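Cytoplasmic protein (Cryptococcus neoformans var. grubii serotype A, PDB 7LPO) probably hydrolyses steryl beta-glucosides, acting as a fungal sterylglucosidase of glycosyl hydrolase family 5. Local coordinates at residues F103-L108 / D238-A243; S107-G112 / P157-Y162; Y691-R696 / L750-P755. All coordinates share one frame; numbering follows the deposited sequence.

Interactions 1 and 2 form one continuous patch of packing in the family 5 catalytic part of the chain, their centres about 9 Å apart. They share S107 and L108 on helix 105-109, and they touch directly: W105 CD2 lies 3.5 Å from P157 CD, and A243 CB 3.6 Å from E109 OE1. The short helix thus meets helix 232-254 in interaction 1 and the loop leading into helix 159-163 in interaction 2. Interaction 3 belongs to the C-terminal domain and stands apart, its centre about 44 Å from that of interaction 1 and about 51 Å from that of interaction 2, which lies on the opposite side of the chain's centre.

Interaction 1: F103-L108 / D238-A243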
loop_
_atom_site.group_PDB
_atom_site.type_symbol
_atom_site.label_atom_id
_atom_site.label_comp_id
_atom_site.label_asym_id
_atom_site.label_seq_id
_atom_site.Cartn_x
_atom_site.Cartn_y
_atom_site.Cartn_z
ATOM N N PHE A 103 9.883 0.026 -3.121
ATOM C CA PHE A 103 10.762 -0.368 -4.213
ATOM C C PHE A 103 10.035 -1.409 -5.052
ATOM O O PHE A 103 9.117 -2.084 -4.583
ATOM C CB PHE A 103 12.112 -0.914 -3.714
ATOM C CG PHE A 103 12.013 -2.231 -3.015
ATOM C CD1 PHE A 103 11.702 -2.290 -1.667
ATOM C CD2 PHE A 103 12.221 -3.408 -3.700
ATOM C CE1 PHE A 103 11.599 -3.495 -1.010
ATOM C CE2 PHE A 103 12.125 -4.625 -3.051
ATOM C CZ PHE A 103 11.814 -4.668 -1.703
ATOM N N THR A 104 10.435 -1.534 -6.312
ATOM C CA THR A 104 9.790 -2.486 -7.199
ATOM C C THR A 104 10.775 -3.551 -7.651
ATOM O O THR A 104 11.982 -3.318 -7.746
ATOM C CB THR A 104 9.175 -1.803 -8.427
ATOM O OG1 THR A 104 10.215 -1.213 -9.220
ATOM C CG2 THR A 104 8.161 -0.741 -7.967
ATOM N N TRP A 105 10.228 -4.737 -7.904
ATOM C CA TRP A 105 10.982 -5.803 -8.550
ATOM C C TRP A 105 11.632 -5.318 -9.840
ATOM O O TRP A 105 12.783 -5.667 -10.137
ATOM C CB TRP A 105 10.026 -6.964 -8.801
ATOM C CG TRP A 105 10.607 -8.209 -9.357
ATOM C CD1 TRP A 105 11.920 -8.516 -9.518
ATOM C CD2 TRP A 105 9.865 -9.334 -9.824
ATOM N NE1 TRP A 105 12.040 -9.765 -10.056
ATOM C CE2 TRP A 105 10.789 -10.284 -10.264
ATOM C CE3 TRP A 105 8.498 -9.629 -9.908
ATOM C CZ2 TRP A 105 10.399 -11.512 -10.790
ATOM C CZ3 TRP A 105 8.113 -10.840 -10.440
ATOM C CH2 TRP A 105 9.061 -11.769 -10.871
ATOM N N GLU A 106 10.917 -4.491 -10.610
ATOM C CA GLU A 106 11.471 -4.008 -11.869
ATOM C C GLU A 106 12.771 -3.257 -11.635
ATOM O O GLU A 106 13.728 -3.405 -12.406
ATOM C CB GLU A 106 10.475 -3.101 -12.591
ATOM C CG GLU A 106 11.066 -2.416 -13.822
ATOM C CD GLU A 106 10.102 -1.470 -14.532
ATOM O OE1 GLU A 106 10.435 -1.048 -15.651
ATOM O OE2 GLU A 106 9.017 -1.147 -13.992
ATOM N N SER A 107 12.810 -2.412 -10.598
ATOM C CA SER A 107 13.990 -1.590 -10.357
ATOM C C SER A 107 15.194 -2.428 -9.947
ATOM O O SER A 107 16.334 -1.964 -10.085
ATOM C CB SER A 107 13.690 -0.527 -9.293
ATOM O OG SER A 107 13.518 -1.107 -8.005
ATOM N N LEU A 108 14.966 -3.661 -9.493
ATOM C CA LEU A 108 16.044 -4.546 -9.078
ATOM C C LEU A 108 16.498 -5.517 -10.162
ATOM O O LEU A 108 17.651 -5.963 -10.122
ATOM C CB LEU A 108 15.623 -5.368 -7.855
ATOM C CG LEU A 108 15.330 -4.643 -6.549
ATOM C CD1 LEU A 108 14.800 -5.643 -5.511
ATOM C CD2 LEU A 108 16.552 -3.924 -6.010
ATOM N N ASP A 238 10.402 -17.698 -7.474
ATOM C CA ASP A 238 11.816 -17.776 -7.113
ATOM C C ASP A 238 12.577 -16.533 -7.559
ATOM O O ASP A 238 13.473 -16.058 -6.853
ATOM C CB ASP A 238 12.461 -19.025 -7.724
ATOM C CG ASP A 238 12.039 -20.308 -7.036
ATOM O OD1 ASP A 238 11.296 -20.249 -6.037
ATOM O OD2 ASP A 238 12.444 -21.390 -7.506
ATOM N N HIS A 239 12.267 -16.001 -8.743
ATOM C CA HIS A 239 12.983 -14.805 -9.187
ATOM C C HIS A 239 12.588 -13.592 -8.348
ATOM O O HIS A 239 13.435 -12.756 -8.013
ATOM C CB HIS A 239 12.734 -14.553 -10.680
ATOM C CG HIS A 239 13.612 -15.368 -11.583
ATOM N ND1 HIS A 239 13.275 -16.638 -12.001
ATOM C CD2 HIS A 239 14.822 -15.102 -12.135
ATOM C CE1 HIS A 239 14.236 -17.117 -12.774
ATOM N NE2 HIS A 239 15.191 -16.208 -12.867
ATOM N N PHE A 240 11.313 -13.495 -7.959
ATOM C CA PHE A 240 10.888 -12.373 -7.125
ATOM C C PHE A 240 11.511 -12.456 -5.735
ATOM O O PHE A 240 12.025 -11.464 -5.208
ATOM C CB PHE A 240 9.359 -12.337 -7.029
ATOM C CG PHE A 240 8.841 -11.407 -5.965
ATOM C CD1 PHE A 240 8.904 -10.034 -6.135
ATOM C CD2 PHE A 240 8.310 -11.907 -4.793
ATOM C CE1 PHE A 240 8.439 -9.179 -5.146
ATOM C CE2 PHE A 240 7.845 -11.067 -3.816
ATOM C CZ PHE A 240 7.902 -9.702 -3.989
ATOM N N ILE A 241 11.474 -13.642 -5.129
ATOM C CA ILE A 241 12.051 -13.831 -3.802
ATOM C C ILE A 241 13.565 -13.659 -3.844
ATOM O O ILE A 241 14.164 -13.095 -2.920
ATOM C CB ILE A 241 11.633 -15.211 -3.251
ATOM C CG1 ILE A 241 10.111 -15.228 -3.039
ATOM C CG2 ILE A 241 12.369 -15.533 -1.957
ATOM C CD1 ILE A 241 9.530 -16.582 -2.664
ATOM N N ASP A 242 14.206 -14.119 -4.923
ATOM C CA ASP A 242 15.646 -13.914 -5.066
ATOM C C ASP A 242 15.982 -12.434 -5.184
ATOM O O ASP A 242 16.979 -11.970 -4.624
ATOM C CB ASP A 242 16.177 -14.656 -6.295
ATOM C CG ASP A 242 16.394 -16.140 -6.048
ATOM O OD1 ASP A 242 16.085 -16.618 -4.931
ATOM O OD2 ASP A 242 16.862 -16.835 -6.989
ATOM N N ALA A 243 15.182 -11.679 -5.937
ATOM C CA ALA A 243 15.502 -10.272 -6.137
ATOM C C ALA A 243 15.376 -9.500 -4.834
ATOM O O ALA A 243 16.283 -8.747 -4.462
ATOM C CB ALA A 243 14.606 -9.668 -7.210
#
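W105, on the short helix that follows strand 98-104, lays its indole against helix 232-254, over F240 and between H239 and A243. Its CB points toward that helix, and CG stands anti to the backbone N (chi1 -175°), 4.1 Å from F240 CD1. On the pyrrole side CD1 meets the methyl of A243, with CD1 to A243 CB 3.7 Å, and NE1 lies beside the same methyl, while its hydrogen bond goes to E109 OE1 one turn along its own helix. On the benzo side CE3 touches F240 CD1 at 3.8 Å, and CZ3 and CH2 lie over F240 CB. This methylene makes a CH-pi contact, F240 CB standing only 5° off the normal through the centroid of the W105 six-membered ring. W105 CZ2 completes the circuit, 3.6 Å from the backbone F240 N. H239 CB meets the same CZ2 near the plane of the indole, at its edge. The phenyl ring of F240 turns its own edge to the face of W105 in a T-shaped pair, the centroids of the phenyl and the six-membered indole ring 5.5 Å apart. One face of W105 is therefore covered by backbone, CB and ring of a single residue. Farther along, L108 CD1 packs on the carbonyl A243 O at 3.6 Å. T104 caps the short helix: its OG1 accepts from S107 N, and its carbonyl O takes the hydroxyl of S107 on a lone pair; W105 directly follows this cap residue. All the touching residues are buried. Strand 98-104 pairs in parallel with strand 137-143, as expected in the TIM barrel of this family; F240 also rests on P142 of that neighbouring strand and on H408 of helix 400-419, while L108 reaches M121 of helix 118-133.

Interaction 2: S107-G112 / P157-Y162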
loop_
_atom_site.group_PDB
_atom_site.type_symbol
_atom_site.label_atom_id
_atom_site.label_comp_id
_atom_site.label_asym_id
_atom_site.label_seq_id
_atom_site.Cartn_x
_atom_site.Cartn_y
_atom_site.Cartn_z
ATOM N N SER A 107 12.810 -2.412 -10.598
ATOM C CA SER A 107 13.990 -1.590 -10.357
ATOM C C SER A 107 15.194 -2.428 -9.947
ATOM O O SER A 107 16.334 -1.964 -10.085
ATOM C CB SER A 107 13.690 -0.527 -9.293
ATOM O OG SER A 107 13.518 -1.107 -8.005
ATOM N N LEU A 108 14.966 -3.661 -9.493
ATOM C CA LEU A 108 16.044 -4.546 -9.078
ATOM C C LEU A 108 16.498 -5.517 -10.162
ATOM O O LEU A 108 17.651 -5.963 -10.122
ATOM C CB LEU A 108 15.623 -5.368 -7.855
ATOM C CG LEU A 108 15.330 -4.643 -6.549
ATOM C CD1 LEU A 108 14.800 -5.643 -5.511
ATOM C CD2 LEU A 108 16.552 -3.924 -6.010
ATOM N N GLU A 109 15.633 -5.870 -11.126
ATOM C CA GLU A 109 15.954 -6.951 -12.059
ATOM C C GLU A 109 15.480 -6.639 -13.476
ATOM O O GLU A 109 15.197 -7.556 -14.255
ATOM C CB GLU A 109 15.352 -8.281 -11.574
ATOM C CG GLU A 109 16.020 -9.547 -12.094
ATOM C CD GLU A 109 15.538 -10.817 -11.373
ATOM O OE1 GLU A 109 14.547 -10.762 -10.623
ATOM O OE2 GLU A 109 16.150 -11.882 -11.553
ATOM N N HIS A 110 15.423 -5.359 -13.836
ATOM C CA HIS A 110 14.961 -4.980 -15.168
ATOM C C HIS A 110 15.877 -5.498 -16.265
ATOM O O HIS A 110 15.422 -5.725 -17.394
ATOM C CB HIS A 110 14.870 -3.464 -15.276
ATOM C CG HIS A 110 16.101 -2.756 -14.809
ATOM N ND1 HIS A 110 17.208 -2.575 -15.611
ATOM C CD2 HIS A 110 16.402 -2.193 -13.616
ATOM C CE1 HIS A 110 18.141 -1.931 -14.930
ATOM N NE2 HIS A 110 17.677 -1.688 -13.717
ATOM N N ALA A 111 17.167 -5.660 -15.973
ATOM C CA ALA A 111 18.118 -6.055 -17.010
ATOM C C ALA A 111 17.879 -7.467 -17.531
ATOM O O ALA A 111 18.279 -7.767 -18.655
ATOM C CB ALA A 111 19.552 -5.948 -16.480
ATOM N N GLY A 112 17.259 -8.335 -16.747
ATOM C CA GLY A 112 17.007 -9.696 -17.149
ATOM C C GLY A 112 17.068 -10.614 -15.950
ATOM O O GLY A 112 17.506 -10.219 -14.863
ATOM N N PRO A 157 9.346 -6.702 -13.740
ATOM C CA PRO A 157 10.037 -6.307 -14.972
ATOM C C PRO A 157 9.335 -6.847 -16.207
ATOM O O PRO A 157 8.641 -7.865 -16.170
ATOM C CB PRO A 157 11.442 -6.903 -14.813
ATOM C CG PRO A 157 11.300 -7.997 -13.807
ATOM C CD PRO A 157 10.168 -7.580 -12.888
ATOM N N LEU A 158 9.539 -6.142 -17.320
ATOM C CA LEU A 158 8.843 -6.473 -18.560
ATOM C C LEU A 158 9.072 -7.918 -18.989
ATOM O O LEU A 158 8.188 -8.529 -19.604
ATOM C CB LEU A 158 9.294 -5.521 -19.669
ATOM C CG LEU A 158 8.823 -5.793 -21.094
ATOM C CD1 LEU A 158 7.325 -5.579 -21.232
ATOM C CD2 LEU A 158 9.591 -4.876 -22.040
ATOM N N TRP A 159 10.237 -8.486 -18.684
ATOM C CA TRP A 159 10.488 -9.827 -19.181
ATOM C C TRP A 159 9.591 -10.873 -18.530
ATOM O O TRP A 159 9.497 -11.984 -19.061
ATOM C CB TRP A 159 11.965 -10.201 -19.012
ATOM C CG TRP A 159 12.554 -10.123 -17.622
ATOM C CD1 TRP A 159 13.352 -9.138 -17.131
ATOM C CD2 TRP A 159 12.433 -11.096 -16.579
ATOM N NE1 TRP A 159 13.732 -9.427 -15.844
ATOM C CE2 TRP A 159 13.179 -10.625 -15.481
ATOM C CE3 TRP A 159 11.769 -12.320 -16.470
ATOM C CZ2 TRP A 159 13.270 -11.327 -14.287
ATOM C CZ3 TRP A 159 11.861 -13.017 -15.282
ATOM C CH2 TRP A 159 12.605 -12.519 -14.204
ATOM N N THR A 160 8.915 -10.553 -17.416
ATOM C CA THR A 160 7.996 -11.533 -16.838
ATOM C C THR A 160 6.794 -11.766 -17.745
ATOM O O THR A 160 6.255 -12.877 -17.785
ATOM C CB THR A 160 7.514 -11.107 -15.442
ATOM O OG1 THR A 160 6.835 -9.841 -15.508
ATOM C CG2 THR A 160 8.691 -11.030 -14.477
ATOM N N LEU A 161 6.356 -10.736 -18.470
ATOM C CA LEU A 161 5.275 -10.920 -19.437
ATOM C C LEU A 161 5.663 -11.933 -20.510
ATOM O O LEU A 161 4.883 -12.834 -20.852
ATOM C CB LEU A 161 4.917 -9.585 -20.085
ATOM C CG LEU A 161 3.942 -8.682 -19.338
ATOM C CD1 LEU A 161 4.594 -8.183 -18.076
ATOM C CD2 LEU A 161 3.512 -7.511 -20.212
ATOM N N TYR A 162 6.856 -11.774 -21.083
ATOM C CA TYR A 162 7.329 -12.730 -22.075
ATOM C C TYR A 162 7.452 -14.121 -21.476
ATOM O O TYR A 162 7.093 -15.111 -22.120
ATOM C CB TYR A 162 8.665 -12.264 -22.634
ATOM C CG TYR A 162 8.557 -11.094 -23.558
ATOM C CD1 TYR A 162 8.034 -11.245 -24.835
ATOM C CD2 TYR A 162 8.970 -9.841 -23.166
ATOM C CE1 TYR A 162 7.943 -10.188 -25.696
ATOM C CE2 TYR A 162 8.884 -8.770 -24.027
ATOM C CZ TYR A 162 8.374 -8.955 -25.292
ATOM O OH TYR A 162 8.288 -7.890 -26.150
#
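W159 hydrogen-bonds through its indole nitrogen to the backbone carbonyl of E109, NE1 to O 2.9 Å, the one hydrogen bond between the two segments. It is nearly straight, 170° at the hydrogen, and the acceptor lies practically in the ring plane. The same E109 O closes, by a weak bond from G112 N, the type I turn E109-G112. Within the other segment P157 O accepts from both T160 N and T160 OG1.

Both segments fall in the cellulase-type TIM-barrel sequence of family 5, and the contact joins the chain around helix 105-109 to the region of helix 159-163.

Van der Waals contacts fill in around the bond. The E109 side chain crosses the indole of W159 obliquely, its carboxylate plane 83° from the ring plane, with CD 3.7 Å from W159 CZ2; its oxygens have polar partners in K114 N and W105 NE1. W159 CG sits between its own backbone N and carbonyl carbon (chi1 56°), a position that sets the indole beside its own segment, where P157 CG and T160 CG2 lie over one face toward the rim. P157 CB rests against H110 CA at 4.0 Å. G112 CA approaches W159 NE1 at 3.5 Å; at the backbone angles of G112 a CB would be jammed against the carbonyl O of A111, which by itself calls for glycine. F235 and W353 add further contacts to W159.

Interaction 3: Y691-R696 / L750-P755; sequences YAVRVR and LRWWYP
V693 CG1 meets the benzo rim of W752, on the side of the indole where Y754 lies. Y754, from the same segment as the indole, stands on that face of W752, its CD2 3.3 Å above the plane over the ring centre. It presents its edge to the face, with W752 CD2 in the plane of the phenol ring. At the edge of the indole, near its plane, Y691 CD2 comes to 4.4 Å from W752 CZ3, a loose touch. V693 CG1 reaches the same CZ3 of W752 at 4.1 Å from an oblique direction, and the two side chains slide past each other in opposite senses. Y754 CG lies between its backbone N and carbonyl carbon (chi1 41°), a placing from which the ring lies on the indole of W752. The Y754 hydroxyl meets V693 tip to tip, with OH equally far from CG1 and CG2, 4.1 Å each; farther back on the ring, Y754 CE1 packs obliquely on V695 CG2 at 4.0 Å.

Both segments belong to the C-terminal domain of family 5 enzymes. Strand 689-696 lies in an antiparallel four-stranded sheet between 676-682 and 761-770, whereas strand 749-753 pairs antiparallel with 707-710 and 742-746; the two sheets pack face to face, consistent with a beta sandwich. V695 CA and P755 CA are 9.1 Å apart, so side chains and not backbone bonds join the two segments. Y691, V693 and V695, every second residue of one strand, all direct CB toward segment 750-755.

The polar ends of these buried aromatics are satisfied by neighbours: Y754 OH pairs with V674 O and T707 OG1, Y691 OH with T673 OG1, and W752 NE1 with H740 O. I766 of strand 761-770 packs against both Y691 and W752, and T673 of strand 669-673 against V693 and Y754.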
loop_
_atom_site.group_PDB
_atom_site.type_symbol
_atom_site.label_atom_id
_atom_site.label_comp_id
_atom_site.label_asym_id
_atom_site.label_seq_id
_atom_site.Cartn_x
_atom_site.Cartn_y
_atom_site.Cartn_z
ATOM N N TYR A 691 -5.934 12.231 25.686
ATOM C CA TYR A 691 -5.275 10.935 25.626
ATOM C C TYR A 691 -5.498 10.216 26.948
ATOM O O TYR A 691 -5.174 10.756 28.013
ATOM C CB TYR A 691 -3.786 11.110 25.348
ATOM C CG TYR A 691 -3.012 9.822 25.294
ATOM C CD1 TYR A 691 -3.551 8.684 24.700
ATOM C CD2 TYR A 691 -1.742 9.736 25.832
ATOM C CE1 TYR A 691 -2.848 7.511 24.650
ATOM C CE2 TYR A 691 -1.022 8.559 25.770
ATOM C CZ TYR A 691 -1.578 7.456 25.179
ATOM O OH TYR A 691 -0.854 6.291 25.115
ATOM N N ALA A 692 -6.037 8.997 26.876
ATOM C CA ALA A 692 -6.242 8.134 28.033
ATOM C C ALA A 692 -5.352 6.905 27.916
ATOM O O ALA A 692 -5.299 6.270 26.856
ATOM C CB ALA A 692 -7.705 7.703 28.142
ATOM N N VAL A 693 -4.677 6.555 29.007
ATOM C CA VAL A 693 -3.735 5.442 29.028
ATOM C C VAL A 693 -4.048 4.534 30.213
ATOM O O VAL A 693 -4.321 5.005 31.322
ATOM C CB VAL A 693 -2.278 5.949 29.085
ATOM C CG1 VAL A 693 -2.138 7.015 30.147
ATOM C CG2 VAL A 693 -1.310 4.801 29.333
ATOM N N ARG A 694 -4.020 3.229 29.971
ATOM C CA ARG A 694 -4.196 2.232 31.019
ATOM C C ARG A 694 -2.827 1.903 31.596
ATOM O O ARG A 694 -1.946 1.419 30.872
ATOM C CB ARG A 694 -4.868 0.980 30.457
ATOM C CG ARG A 694 -5.192 -0.093 31.488
ATOM C CD ARG A 694 -6.183 -1.118 30.938
ATOM N NE ARG A 694 -7.473 -0.509 30.615
ATOM C CZ ARG A 694 -8.449 -0.297 31.495
ATOM N NH1 ARG A 694 -8.306 -0.651 32.761
ATOM N NH2 ARG A 694 -9.580 0.269 31.105
ATOM N N VAL A 695 -2.647 2.174 32.887
ATOM C CA VAL A 695 -1.366 2.022 33.572
ATOM C C VAL A 695 -1.529 0.956 34.648
ATOM O O VAL A 695 -2.418 1.058 35.500
ATOM C CB VAL A 695 -0.888 3.351 34.191
ATOM C CG1 VAL A 695 0.544 3.222 34.728
ATOM C CG2 VAL A 695 -0.961 4.492 33.178
ATOM N N ARG A 696 -0.677 -0.061 34.610
ATOM C CA ARG A 696 -0.727 -1.168 35.553
ATOM C C ARG A 696 0.308 -0.979 36.658
ATOM O O ARG A 696 1.246 -0.186 36.543
ATOM C CB ARG A 696 -0.484 -2.502 34.838
ATOM C CG ARG A 696 -1.524 -2.848 33.776
ATOM C CD ARG A 696 -0.897 -3.589 32.592
ATOM N NE ARG A 696 0.123 -2.803 31.891
ATOM C CZ ARG A 696 0.673 -3.153 30.728
ATOM N NH1 ARG A 696 0.297 -4.274 30.124
ATOM N NH2 ARG A 696 1.598 -2.384 30.167
ATOM N N LEU A 750 5.935 16.885 24.309
ATOM C CA LEU A 750 5.415 16.911 25.668
ATOM C C LEU A 750 5.899 15.665 26.396
ATOM O O LEU A 750 5.785 14.553 25.871
ATOM C CB LEU A 750 3.890 16.965 25.660
ATOM C CG LEU A 750 3.200 16.693 26.993
ATOM C CD1 LEU A 750 3.657 17.683 28.031
ATOM C CD2 LEU A 750 1.706 16.767 26.803
ATOM N N ARG A 751 6.447 15.851 27.595
ATOM C CA ARG A 751 6.962 14.757 28.407
ATOM C C ARG A 751 6.122 14.663 29.666
ATOM O O ARG A 751 5.873 15.677 30.320
ATOM C CB ARG A 751 8.436 14.971 28.757
ATOM C CG ARG A 751 9.337 14.958 27.537
ATOM C CD ARG A 751 10.811 14.871 27.908
ATOM N NE ARG A 751 11.637 14.685 26.713
ATOM C CZ ARG A 751 12.157 15.683 26.001
ATOM N NH1 ARG A 751 11.950 16.943 26.366
ATOM N NH2 ARG A 751 12.889 15.424 24.925
ATOM N N TRP A 752 5.693 13.449 30.006
ATOM C CA TRP A 752 4.673 13.224 31.025
ATOM C C TRP A 752 5.135 12.120 31.968
ATOM O O TRP A 752 5.119 10.935 31.610
ATOM C CB TRP A 752 3.346 12.878 30.357
ATOM C CG TRP A 752 2.188 12.747 31.287
ATOM C CD1 TRP A 752 2.092 13.231 32.561
ATOM C CD2 TRP A 752 0.945 12.090 31.015
ATOM N NE1 TRP A 752 0.869 12.912 33.097
ATOM C CE2 TRP A 752 0.149 12.208 32.168
ATOM C CE3 TRP A 752 0.433 11.410 29.910
ATOM C CZ2 TRP A 752 -1.130 11.680 32.241
ATOM C CZ3 TRP A 752 -0.834 10.886 29.988
ATOM C CH2 TRP A 752 -1.604 11.025 31.140
ATOM N N TRP A 753 5.568 12.516 33.163
ATOM C CA TRP A 753 5.957 11.583 34.210
ATOM C C TRP A 753 4.772 11.337 35.131
ATOM O O TRP A 753 4.037 12.272 35.470
ATOM C CB TRP A 753 7.116 12.121 35.053
ATOM C CG TRP A 753 8.410 12.363 34.340
ATOM C CD1 TRP A 753 9.501 11.551 34.334
ATOM C CD2 TRP A 753 8.762 13.513 33.572
ATOM N NE1 TRP A 753 10.513 12.117 33.601
ATOM C CE2 TRP A 753 10.081 13.322 33.116
ATOM C CE3 TRP A 753 8.090 14.686 33.223
ATOM C CZ2 TRP A 753 10.735 14.256 32.325
ATOM C CZ3 TRP A 753 8.744 15.613 32.440
ATOM C CH2 TRP A 753 10.047 15.397 32.004
ATOM N N TYR A 754 4.594 10.088 35.554
ATOM C CA TYR A 754 3.567 9.797 36.544
ATOM C C TYR A 754 3.932 8.520 37.277
ATOM O O TYR A 754 4.647 7.677 36.727
ATOM C CB TYR A 754 2.169 9.670 35.909
ATOM C CG TYR A 754 2.094 8.922 34.592
ATOM C CD1 TYR A 754 2.282 7.548 34.534
ATOM C CD2 TYR A 754 1.800 9.592 33.413
ATOM C CE1 TYR A 754 2.208 6.867 33.322
ATOM C CE2 TYR A 754 1.721 8.926 32.208
ATOM C CZ TYR A 754 1.919 7.565 32.169
ATOM O OH TYR A 754 1.833 6.915 30.962
ATOM N N PRO A 755 3.480 8.358 38.519
ATOM C CA PRO A 755 3.667 7.079 39.212
ATOM C C PRO A 755 2.602 6.072 38.814
ATOM O O PRO A 755 1.430 6.414 38.632
ATOM C CB PRO A 755 3.533 7.459 40.691
ATOM C CG PRO A 755 2.581 8.625 40.676
ATOM C CD PRO A 755 2.880 9.385 39.397
#